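Local coordinates for protein ATP grasp ligase (Microcystis aeruginosa MRC, PDB 5IG9) that probably acts as an ATP-grasp ligase, with an activity like that of ribosomal S6-glutamic acid ligase, at residues T161-K166 with M204-N209. Numbering follows the deposited sequence.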
loop_
_atom_site.group_PDB
_atom_site.type_symbol
_atom_site.label_atom_id
_atom_site.label_comp_id
_atom_site.label_asym_id
_atom_site.label_seq_id
_atom_site.Cartn_x
_atom_site.Cartn_y
_atom_site.Cartn_z
ATOM N N THR A 161 -27.154 -16.469 15.726
ATOM C CA THR A 161 -27.194 -16.004 14.345
ATOM C C THR A 161 -26.053 -16.551 13.498
ATOM O O THR A 161 -26.134 -16.492 12.265
ATOM C CB THR A 161 -27.162 -14.473 14.295
ATOM O OG1 THR A 161 -25.909 -14.006 14.804
ATOM C CG2 THR A 161 -28.285 -13.883 15.126
ATOM N N GLY A 162 -25.001 -17.079 14.121
ATOM C CA GLY A 162 -23.869 -17.607 13.395
ATOM C C GLY A 162 -22.840 -16.539 13.082
ATOM O O GLY A 162 -23.021 -15.350 13.345
ATOM N N ILE A 163 -21.720 -16.983 12.519
ATOM C CA ILE A 163 -20.692 -16.074 12.034
ATOM C C ILE A 163 -20.285 -16.499 10.632
ATOM O O ILE A 163 -20.494 -17.639 10.213
ATOM C CB ILE A 163 -19.453 -16.019 12.951
ATOM C CG1 ILE A 163 -18.724 -17.359 12.926
ATOM C CG2 ILE A 163 -19.846 -15.629 14.371
ATOM C CD1 ILE A 163 -17.320 -17.292 13.454
ATOM N N VAL A 164 -19.703 -15.555 9.902
ATOM C CA VAL A 164 -19.112 -15.834 8.607
ATOM C C VAL A 164 -17.604 -15.643 8.718
ATOM O O VAL A 164 -17.077 -15.229 9.752
ATOM C CB VAL A 164 -19.705 -14.953 7.490
ATOM C CG1 VAL A 164 -21.168 -15.302 7.256
ATOM C CG2 VAL A 164 -19.547 -13.478 7.834
ATOM N N THR A 165 -16.906 -15.965 7.636
ATOM C CA THR A 165 -15.485 -15.687 7.519
ATOM C C THR A 165 -15.201 -15.105 6.143
ATOM O O THR A 165 -15.937 -15.349 5.180
ATOM C CB THR A 165 -14.626 -16.938 7.745
ATOM O OG1 THR A 165 -13.259 -16.551 7.912
ATOM C CG2 THR A 165 -14.730 -17.886 6.562
ATOM N N LYS A 166 -14.131 -14.320 6.064
ATOM C CA LYS A 166 -13.737 -13.706 4.807
ATOM C C LYS A 166 -12.263 -13.345 4.885
ATOM O O LYS A 166 -11.673 -13.279 5.968
ATOM C CB LYS A 166 -14.585 -12.473 4.487
ATOM C CG LYS A 166 -14.429 -11.326 5.478
ATOM C CD LYS A 166 -15.469 -10.241 5.216
ATOM C CE LYS A 166 -15.273 -9.029 6.117
ATOM N NZ LYS A 166 -14.042 -8.253 5.789
ATOM N N MET A 204 -7.656 -15.453 9.400
ATOM C CA MET A 204 -8.853 -15.072 8.670
ATOM C C MET A 204 -9.587 -14.009 9.467
ATOM O O MET A 204 -9.268 -13.739 10.628
ATOM C CB MET A 204 -9.767 -16.270 8.396
ATOM C CG MET A 204 -9.140 -17.333 7.521
ATOM S SD MET A 204 -10.358 -18.400 6.736
ATOM C CE MET A 204 -11.116 -17.251 5.594
ATOM N N THR A 205 -10.578 -13.398 8.827
ATOM C CA THR A 205 -11.414 -12.384 9.453
ATOM C C THR A 205 -12.815 -12.953 9.627
ATOM O O THR A 205 -13.452 -13.356 8.646
ATOM C CB THR A 205 -11.445 -11.100 8.621
ATOM O OG1 THR A 205 -10.123 -10.551 8.537
ATOM C CG2 THR A 205 -12.362 -10.074 9.264
ATOM N N PHE A 206 -13.283 -12.995 10.870
ATOM C CA PHE A 206 -14.597 -13.516 11.209
ATOM C C PHE A 206 -15.508 -12.380 11.649
ATOM O O PHE A 206 -15.064 -11.415 12.279
ATOM C CB PHE A 206 -14.496 -14.570 12.316
ATOM C CG PHE A 206 -13.552 -15.686 11.992
ATOM C CD1 PHE A 206 -12.210 -15.588 12.312
ATOM C CD2 PHE A 206 -14.002 -16.825 11.348
ATOM C CE1 PHE A 206 -11.337 -16.608 12.009
ATOM C CE2 PHE A 206 -13.132 -17.848 11.042
ATOM C CZ PHE A 206 -11.798 -17.740 11.374
ATOM N N GLN A 207 -16.790 -12.500 11.307
ATOM C CA GLN A 207 -17.755 -11.439 11.558
ATOM C C GLN A 207 -19.079 -12.004 12.048
ATOM O O GLN A 207 -19.496 -13.089 11.631
ATOM C CB GLN A 207 -18.005 -10.601 10.298
ATOM C CG GLN A 207 -16.981 -9.509 10.073
ATOM C CD GLN A 207 -17.417 -8.518 9.017
ATOM O OE1 GLN A 207 -18.196 -8.844 8.125
ATOM N NE2 GLN A 207 -16.919 -7.293 9.118
ATOM N N GLU A 208 -19.737 -11.246 12.924
ATOM C CA GLU A 208 -21.095 -11.563 13.346
ATOM C C GLU A 208 -22.035 -11.575 12.147
ATOM O O GLU A 208 -22.120 -10.597 11.399
ATOM C CB GLU A 208 -21.561 -10.537 14.380
ATOM C CG GLU A 208 -23.058 -10.522 14.659
ATOM C CD GLU A 208 -23.454 -9.394 15.600
ATOM O OE1 GLU A 208 -22.632 -8.474 15.799
ATOM O OE2 GLU A 208 -24.581 -9.427 16.146
ATOM N N ASN A 209 -22.732 -12.690 11.958
ATOM C CA ASN A 209 -23.703 -12.818 10.874
ATOM C C ASN A 209 -25.000 -12.160 11.325
ATOM O O ASN A 209 -25.745 -12.721 12.130
ATOM C CB ASN A 209 -23.917 -14.284 10.516
ATOM C CG ASN A 209 -24.736 -14.465 9.255
ATOM O OD1 ASN A 209 -25.324 -13.516 8.736
ATOM N ND2 ASN A 209 -24.785 -15.694 8.758
#
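Thr165 and Phe206 face each other as a non-hydrogen-bonded pair of two antiparallel strands, and the threonine hydroxyl lies over one face of the phenyl ring, with OG1 3.4 Å from Phe206 CE2. With OG1 anti to the backbone N (chi1 -167°), the hydroxyl also reaches the neighbouring strand's backbone, where Thr165 OG1 donates to Thr205 O at 3.3 Å from well above the carbonyl plane. Thr205 O thus takes two donors, the second being Lys166 N at 2.8 Å, nearly in line with the C=O bond. The Met204 side chain, bent at its last torsion, brings CE beside Thr165 OG1. An alanine in place of Thr165 removes the hydroxyl and its methyl, and would probably cost Thr205 O its second hydrogen bond and leave a gap between the Phe206 ring and Met204 CE. Ile163 CD1 approaches the same ring at Phe206 CD2 (4.0 Å), and both side chains pack against Phe154 of helix 148-157.

On the other face, the Lys166 chain passes Gln207, its CE 3.6 Å from Gln207 OE1, while Gln207 NE2 is hydrogen-bonded to Thr142 OG1 on the neighbouring strand 142-145. Val164 CG2 packs against Gln207 CB. Just before strand 163-166 begins and just after strand 204-208 ends, Thr161 OG1 donates to Asn209 O (3.0 Å) and Asn209 N to Gly162 O. The paired amides of Val164 with Gln207 and Lys166 with Thr205 set the register of an antiparallel ladder. It joins the two inner strands of a four-stranded antiparallel sheet backed by a helix, consistent with the small central alpha/beta subdomain of the ATP-grasp fold.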